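Local coordinates for protein NADP-dependent alcohol dehydrogenase 6 (Saccharomyces cerevisiae, PDB 1PIW) that reduces aromatic and aliphatic aldehydes, including cinnamaldehyde, to primary alcohols with NADPH, as a zinc-dependent medium-chain alcohol dehydrogenase, at residues E8-Q13 with D355-D360; G133-Y138 with F349-Y354; A204-I209 with G223-I228. One frame throughout, in Å; residues are numbered along the deposited sequence.

Contact 1: residues E8-Q13 with D355-D360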
# COMPACT_ATOMS: atom_id res chain seq x y z
N GLU A 8 33.65 22.56 -15.14
CA GLU A 8 32.86 23.60 -15.76
C GLU A 8 31.48 23.06 -16.06
O GLU A 8 31.30 21.87 -16.26
CB GLU A 8 33.52 24.08 -17.05
CG GLU A 8 32.87 25.33 -17.59
CD GLU A 8 33.61 25.91 -18.78
OE1 GLU A 8 33.84 25.18 -19.76
OE2 GLU A 8 33.95 27.11 -18.72
N GLY A 9 30.48 23.94 -16.08
CA GLY A 9 29.13 23.49 -16.36
C GLY A 9 28.08 24.58 -16.51
O GLY A 9 28.30 25.72 -16.14
N ILE A 10 26.93 24.20 -17.07
CA ILE A 10 25.84 25.13 -17.26
C ILE A 10 25.08 25.15 -15.94
O ILE A 10 24.26 24.27 -15.68
CB ILE A 10 24.93 24.65 -18.37
CG1 ILE A 10 25.77 24.14 -19.53
CG2 ILE A 10 24.02 25.77 -18.82
CD1 ILE A 10 26.78 25.15 -20.03
N ALA A 11 25.34 26.16 -15.11
CA ALA A 11 24.72 26.25 -13.79
C ALA A 11 23.67 27.32 -13.54
O ALA A 11 23.83 28.48 -13.92
CB ALA A 11 25.82 26.37 -12.74
N ILE A 12 22.61 26.91 -12.85
CA ILE A 12 21.51 27.79 -12.47
C ILE A 12 22.08 28.91 -11.58
O ILE A 12 22.74 28.61 -10.58
CB ILE A 12 20.45 27.04 -11.63
CG1 ILE A 12 20.13 25.67 -12.25
CG2 ILE A 12 19.22 27.88 -11.50
CD1 ILE A 12 19.55 25.71 -13.61
N GLN A 13 21.82 30.17 -11.92
CA GLN A 13 22.34 31.29 -11.13
C GLN A 13 21.38 31.86 -10.08
O GLN A 13 21.81 32.55 -9.17
CB GLN A 13 22.78 32.42 -12.06
CG GLN A 13 23.71 31.95 -13.16
CD GLN A 13 25.01 31.42 -12.62
OE1 GLN A 13 25.69 30.63 -13.28
NE2 GLN A 13 25.39 31.86 -11.43
N ASP A 355 31.64 17.54 -25.80
CA ASP A 355 33.02 17.82 -26.15
C ASP A 355 33.21 19.06 -27.01
O ASP A 355 34.27 19.68 -26.98
CB ASP A 355 33.64 16.61 -26.84
CG ASP A 355 32.81 16.14 -28.02
OD1 ASP A 355 33.13 15.06 -28.57
OD2 ASP A 355 31.85 16.84 -28.41
N LYS A 356 32.19 19.42 -27.79
CA LYS A 356 32.29 20.61 -28.64
C LYS A 356 31.60 21.78 -27.97
O LYS A 356 31.05 22.65 -28.63
CB LYS A 356 31.66 20.35 -30.01
CG LYS A 356 30.17 20.11 -29.98
CD LYS A 356 29.60 20.04 -31.39
CE LYS A 356 28.07 19.90 -31.37
NZ LYS A 356 27.47 20.05 -32.74
N GLU A 357 31.65 21.79 -26.64
CA GLU A 357 31.03 22.83 -25.84
C GLU A 357 31.89 23.23 -24.65
O GLU A 357 31.85 24.37 -24.20
CB GLU A 357 29.68 22.38 -25.31
CG GLU A 357 29.13 23.28 -24.22
CD GLU A 357 28.70 24.63 -24.75
OE1 GLU A 357 28.60 25.59 -23.95
OE2 GLU A 357 28.45 24.72 -25.97
N PHE A 358 32.67 22.28 -24.13
CA PHE A 358 33.49 22.56 -22.97
C PHE A 358 34.99 22.70 -23.20
O PHE A 358 35.72 23.18 -22.32
CB PHE A 358 33.23 21.51 -21.89
CG PHE A 358 31.86 21.60 -21.28
CD1 PHE A 358 30.81 20.85 -21.78
CD2 PHE A 358 31.63 22.46 -20.21
CE1 PHE A 358 29.54 20.96 -21.22
CE2 PHE A 358 30.36 22.56 -19.65
CZ PHE A 358 29.32 21.81 -20.16
N SER A 359 35.46 22.30 -24.37
CA SER A 359 36.88 22.43 -24.70
C SER A 359 37.82 21.98 -23.57
O SER A 359 37.79 20.84 -23.13
CB SER A 359 37.20 23.89 -25.06
OG SER A 359 37.09 24.74 -23.93
N ASP A 360 38.66 22.91 -23.12
CA ASP A 360 39.63 22.63 -22.07
C ASP A 360 39.84 23.87 -21.19
O ASP A 360 40.00 23.69 -19.96
CB ASP A 360 40.96 22.19 -22.68
CG ASP A 360 40.80 21.03 -23.64
OD1 ASP A 360 40.49 19.91 -23.18
OD2 ASP A 360 40.99 21.23 -24.86
OXT ASP A 360 39.85 24.99 -21.74
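E8 and F358 have the nearest CA atoms of the two segments, 7.3 Å apart. At that spacing the strand 8-12 does not pair with its partner, a short, irregular helical turn at about 355-358; instead F358 reaches across to side chains and to the strand's backbone. Just past the turn S359 takes a positive phi, and its OG bonds back to the carbonyl O of F358, approaching from above the carbonyl plane.

F358 is the centrepiece. Its CB points toward the strand, and the phenyl ring meets E8 and G9 by its rim. E8 OE1 lies 3.5 Å from F358 CD2, near the ring plane, where it faces the slightly positive ring hydrogens. Beside it G9 CA comes to 3.6 Å from F358 CE2, again at the edge; with no side chain, glycine offers the ring only backbone. E8 CB, directed at the ring, lies 4.0 Å from F358 CD2. Further along, the branched, apolar I10, itself buried, gives the ring a methyl, its CD1 reaching obliquely to 4.2 Å from F358 CZ. E357 CG covers part of one ring face.

Two acids lie here, E8 OE1 and E357 OE1 being 6.7 Å apart, and their like charges are probably offset by lysines: E8 OE2 forms a salt bridge with K25, and E357 OE1 with K23, which also makes a cation-pi contact with F358.

Strand 22-26, which carries both lysines, runs antiparallel to strand 7-12; N137 touches F358, and I10 packs on V333 of helix 330-342.

Contact 2: residues G133-Y138 with F349-Y354; sequences GGYANY and FTLVGY
Y135 and Y354 meet near the catalytic zinc site of the alcohol dehydrogenase, where 133-138 belongs to the GroES-like domain: the side chain of Y135 is about 6 Å from that of the zinc ligand C46 and about 10 Å from a bound zinc ion. Y135 is the centre of an inverse gamma turn in the loop before strand 138-142, and the partner is the end of strand 348-352 with the residues that follow it.

L351 meets the Y135 ring and Y354 the backbone of the turn. The L351 CD1 methyl, anti to CA (chi2 173°), sits over the centre of the Y135 ring, 3.4 Å from the centroid. The approach is only 11° off the ring normal, a CH-pi contact, and the two side chains cross at about a right angle. A branched leucine suits the place because one methyl can lie over the ring, while V333 of helix 330-342 touches both residues.

Y354 works with its polar end. Its OH donates a hydrogen bond of 2.7 Å to the carbonyl O of G134, tilted from the carbonyl plane. The same oxygen receives a weak bond from A136 N. G134 has backbone angles that by themselves call for glycine, since a CB would jam against the preceding carbonyl.

The chemistry thus implies a division of labour: Y354 OH supplies a donor to the carbonyl of buried G134, and Y135 OH is paired with D49, while the Y135 ring face is given to a methyl group.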
# COMPACT_ATOMS: atom_id res chain seq x y z
N GLY A 133 27.75 18.25 -10.69
CA GLY A 133 27.68 17.47 -11.92
C GLY A 133 26.36 17.34 -12.67
O GLY A 133 25.29 17.67 -12.15
N GLY A 134 26.43 16.83 -13.90
CA GLY A 134 25.23 16.67 -14.72
C GLY A 134 25.36 17.43 -16.04
O GLY A 134 25.84 16.89 -17.05
N TYR A 135 24.91 18.68 -16.04
CA TYR A 135 25.03 19.50 -17.23
C TYR A 135 26.43 20.10 -17.17
O TYR A 135 26.60 21.32 -17.19
CB TYR A 135 24.01 20.65 -17.24
CG TYR A 135 22.55 20.26 -17.26
CD1 TYR A 135 22.16 18.93 -17.17
CD2 TYR A 135 21.56 21.24 -17.32
CE1 TYR A 135 20.83 18.59 -17.13
CE2 TYR A 135 20.22 20.90 -17.28
CZ TYR A 135 19.86 19.56 -17.18
OH TYR A 135 18.53 19.20 -17.09
N ALA A 136 27.45 19.25 -17.06
CA ALA A 136 28.81 19.75 -16.98
C ALA A 136 29.74 18.82 -17.73
O ALA A 136 29.30 17.85 -18.32
CB ALA A 136 29.22 19.86 -15.54
N ASN A 137 31.03 19.13 -17.71
CA ASN A 137 32.04 18.35 -18.41
C ASN A 137 32.54 17.13 -17.62
O ASN A 137 33.02 16.16 -18.22
CB ASN A 137 33.22 19.24 -18.79
CG ASN A 137 33.84 19.95 -17.59
OD1 ASN A 137 34.83 20.66 -17.72
ND2 ASN A 137 33.25 19.75 -16.41
N TYR A 138 32.43 17.19 -16.30
CA TYR A 138 32.87 16.09 -15.44
C TYR A 138 31.99 15.94 -14.21
O TYR A 138 31.41 16.90 -13.71
CB TYR A 138 34.31 16.30 -14.95
CG TYR A 138 35.35 16.36 -16.02
CD1 TYR A 138 35.83 17.57 -16.48
CD2 TYR A 138 35.85 15.20 -16.60
CE1 TYR A 138 36.78 17.64 -17.48
CE2 TYR A 138 36.81 15.25 -17.61
CZ TYR A 138 37.27 16.48 -18.05
OH TYR A 138 38.19 16.55 -19.07
N PHE A 349 14.52 14.59 -23.21
CA PHE A 349 15.58 15.44 -23.74
C PHE A 349 16.89 14.83 -23.24
O PHE A 349 16.98 14.37 -22.11
CB PHE A 349 15.46 16.86 -23.17
CG PHE A 349 14.52 17.75 -23.91
CD1 PHE A 349 13.80 18.73 -23.23
CD2 PHE A 349 14.34 17.62 -25.29
CE1 PHE A 349 12.90 19.57 -23.91
CE2 PHE A 349 13.45 18.46 -25.97
CZ PHE A 349 12.73 19.43 -25.28
N THR A 350 17.91 14.79 -24.10
CA THR A 350 19.21 14.32 -23.67
C THR A 350 20.24 15.29 -24.21
O THR A 350 20.44 15.38 -25.41
CB THR A 350 19.56 12.93 -24.18
OG1 THR A 350 18.65 11.96 -23.65
CG2 THR A 350 20.97 12.58 -23.73
N LEU A 351 20.86 16.05 -23.31
CA LEU A 351 21.88 17.00 -23.70
C LEU A 351 23.05 16.20 -24.23
O LEU A 351 23.47 15.22 -23.63
CB LEU A 351 22.31 17.83 -22.48
CG LEU A 351 21.15 18.56 -21.78
CD1 LEU A 351 21.61 19.22 -20.51
CD2 LEU A 351 20.56 19.57 -22.74
N VAL A 352 23.57 16.62 -25.38
CA VAL A 352 24.68 15.94 -26.03
C VAL A 352 25.72 16.95 -26.51
O VAL A 352 25.68 18.10 -26.11
CB VAL A 352 24.18 15.10 -27.23
CG1 VAL A 352 23.38 13.93 -26.74
CG2 VAL A 352 23.32 15.95 -28.12
N GLY A 353 26.64 16.53 -27.37
CA GLY A 353 27.64 17.45 -27.86
C GLY A 353 28.37 18.14 -26.72
O GLY A 353 28.52 19.36 -26.70
N TYR A 354 28.82 17.34 -25.76
CA TYR A 354 29.54 17.84 -24.59
C TYR A 354 30.99 18.25 -24.89
O TYR A 354 31.51 19.20 -24.30
CB TYR A 354 29.55 16.76 -23.49
CG TYR A 354 28.42 16.84 -22.49
CD1 TYR A 354 28.58 17.50 -21.29
CD2 TYR A 354 27.19 16.24 -22.75
CE1 TYR A 354 27.55 17.59 -20.36
CE2 TYR A 354 26.15 16.32 -21.82
CZ TYR A 354 26.34 16.99 -20.62
OH TYR A 354 25.33 17.08 -19.68

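Contact 3: residues A204-I209 with G223-I228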
# COMPACT_ATOMS: atom_id res chain seq x y z
N ALA A 204 3.90 -7.41 -19.28
CA ALA A 204 2.53 -7.13 -18.88
C ALA A 204 1.66 -6.50 -19.98
O ALA A 204 2.13 -6.22 -21.09
CB ALA A 204 2.53 -6.22 -17.67
N GLU A 205 0.39 -6.32 -19.66
CA GLU A 205 -0.57 -5.69 -20.55
C GLU A 205 -0.63 -4.30 -19.93
O GLU A 205 -1.09 -4.13 -18.80
CB GLU A 205 -1.92 -6.38 -20.46
CG GLU A 205 -3.02 -5.80 -21.35
CD GLU A 205 -4.32 -6.60 -21.27
OE1 GLU A 205 -5.34 -6.15 -21.85
OE2 GLU A 205 -4.33 -7.68 -20.62
N THR A 206 -0.13 -3.31 -20.67
CA THR A 206 -0.07 -1.94 -20.17
C THR A 206 -1.17 -1.00 -20.63
O THR A 206 -1.58 -1.00 -21.79
CB THR A 206 1.27 -1.32 -20.56
OG1 THR A 206 2.32 -2.25 -20.27
CG2 THR A 206 1.50 -0.08 -19.78
N TYR A 207 -1.65 -0.19 -19.69
CA TYR A 207 -2.68 0.80 -19.97
C TYR A 207 -2.07 2.17 -19.71
O TYR A 207 -1.49 2.38 -18.65
CB TYR A 207 -3.86 0.61 -19.02
CG TYR A 207 -4.84 -0.49 -19.39
CD1 TYR A 207 -4.39 -1.74 -19.79
CD2 TYR A 207 -6.22 -0.27 -19.31
CE1 TYR A 207 -5.30 -2.76 -20.10
CE2 TYR A 207 -7.13 -1.28 -19.62
CZ TYR A 207 -6.66 -2.53 -20.01
OH TYR A 207 -7.54 -3.55 -20.31
N VAL A 208 -2.15 3.09 -20.66
CA VAL A 208 -1.61 4.42 -20.41
C VAL A 208 -2.79 5.21 -19.88
O VAL A 208 -3.88 5.12 -20.42
CB VAL A 208 -1.05 5.09 -21.68
CG1 VAL A 208 -0.84 6.56 -21.44
CG2 VAL A 208 0.29 4.47 -22.02
N ILE A 209 -2.58 5.95 -18.80
CA ILE A 209 -3.67 6.70 -18.21
C ILE A 209 -3.36 8.18 -18.13
O ILE A 209 -2.74 8.66 -17.17
CB ILE A 209 -4.00 6.15 -16.81
CG1 ILE A 209 -4.34 4.66 -16.93
CG2 ILE A 209 -5.15 6.92 -16.18
CD1 ILE A 209 -4.49 3.94 -15.62
N GLY A 223 3.22 0.78 -27.78
CA GLY A 223 2.86 -0.58 -27.48
C GLY A 223 1.80 -0.65 -26.41
O GLY A 223 1.52 -1.70 -25.86
N ALA A 224 1.19 0.48 -26.09
CA ALA A 224 0.16 0.46 -25.08
C ALA A 224 -0.93 -0.49 -25.55
O ALA A 224 -1.28 -0.50 -26.73
CB ALA A 224 -0.42 1.86 -24.88
N ASP A 225 -1.45 -1.31 -24.64
CA ASP A 225 -2.51 -2.26 -24.96
C ASP A 225 -3.85 -1.55 -24.92
O ASP A 225 -4.87 -2.06 -25.38
CB ASP A 225 -2.53 -3.42 -23.97
CG ASP A 225 -1.25 -4.21 -24.01
OD1 ASP A 225 -0.28 -3.82 -23.32
OD2 ASP A 225 -1.21 -5.22 -24.75
N HIS A 226 -3.83 -0.36 -24.35
CA HIS A 226 -5.01 0.46 -24.29
C HIS A 226 -4.71 1.81 -23.69
O HIS A 226 -3.72 1.96 -22.97
CB HIS A 226 -6.13 -0.20 -23.52
CG HIS A 226 -7.46 0.41 -23.81
ND1 HIS A 226 -8.32 0.82 -22.82
CD2 HIS A 226 -8.04 0.73 -24.98
CE1 HIS A 226 -9.39 1.38 -23.37
NE2 HIS A 226 -9.24 1.33 -24.69
N TYR A 227 -5.58 2.78 -23.99
CA TYR A 227 -5.43 4.16 -23.56
C TYR A 227 -6.68 4.70 -22.89
O TYR A 227 -7.78 4.33 -23.27
CB TYR A 227 -5.12 5.02 -24.79
CG TYR A 227 -4.74 6.46 -24.50
CD1 TYR A 227 -3.41 6.82 -24.28
CD2 TYR A 227 -5.71 7.47 -24.50
CE1 TYR A 227 -3.05 8.15 -24.07
CE2 TYR A 227 -5.36 8.80 -24.30
CZ TYR A 227 -4.04 9.14 -24.08
OH TYR A 227 -3.69 10.46 -23.88
N ILE A 228 -6.51 5.58 -21.92
CA ILE A 228 -7.62 6.17 -21.19
C ILE A 228 -7.37 7.66 -21.02
O ILE A 228 -6.24 8.08 -20.78
CB ILE A 228 -7.75 5.57 -19.77
CG1 ILE A 228 -8.01 4.07 -19.85
CG2 ILE A 228 -8.85 6.28 -19.01
CD1 ILE A 228 -7.94 3.38 -18.50
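Y207 and H226 face each other across neighbouring parallel strands of the Rossmann fold, 205-210 and 226-229, joined through helix 216-222 as a beta-alpha-beta crossover. Their rings form an offset edge-to-face pair, planes at 76°, with the imidazole edge turned to the phenol face. H226 CB stands over the centre of that face, 4.0 Å from the centroid of the Y207 ring and 5° off its normal. At the edge of the same ring I228 CD1 lies 4.1 Å from Y207 CD2, and it also touches I209 CG1, the two isoleucines pointing the same way side by side.

The other face of the sheet carries V208 and Y227. V208 spreads its two methyls, CG1 to Y227 CE1 at 3.8 Å and CG2 to A224 CB, a fork that suits a beta-branched residue; A219 of helix 216-222 covers this group. Y227 OH bonds to the carbonyl O of S212.

D225, just ahead of the strand, adds a side-chain bond to the pairing. Its OD1 accepts T206 N at 2.7 Å, from above the carboxylate plane, and forms a salt bridge with K200, while D225 N bonds to T206 O at 2.9 Å. An alanine here would probably leave T206 N and K200 without OD1 as their partner. The register then continues through backbone bonds, V208 N to H226 O at 3.0 Å and I228 N to V208 O at 3.1 Å.

Contacts 1 and 2 form one continuous region, their centres 8 Å apart. Backbone atoms join them directly: I10 N lies 2.9 Å from Y135 O, and E8 O lies 3.1 Å from N137 N, both probable hydrogen bonds. Strand 348-352 also runs on into the turn of contact 1. Together they bring strand 7-12 and the C-terminal residues beside the loop 133-138, near the catalytic zinc. Contact 3 belongs to the coenzyme-binding part on the opposite side of the chain's centre, 32 Å from contact 2 between centres and about 17 Å between nearest atoms. There the side chain of Y227 comes about 6 Å from the bound NADP, whereas that of Y135 in contact 2 is about 10 Å from it.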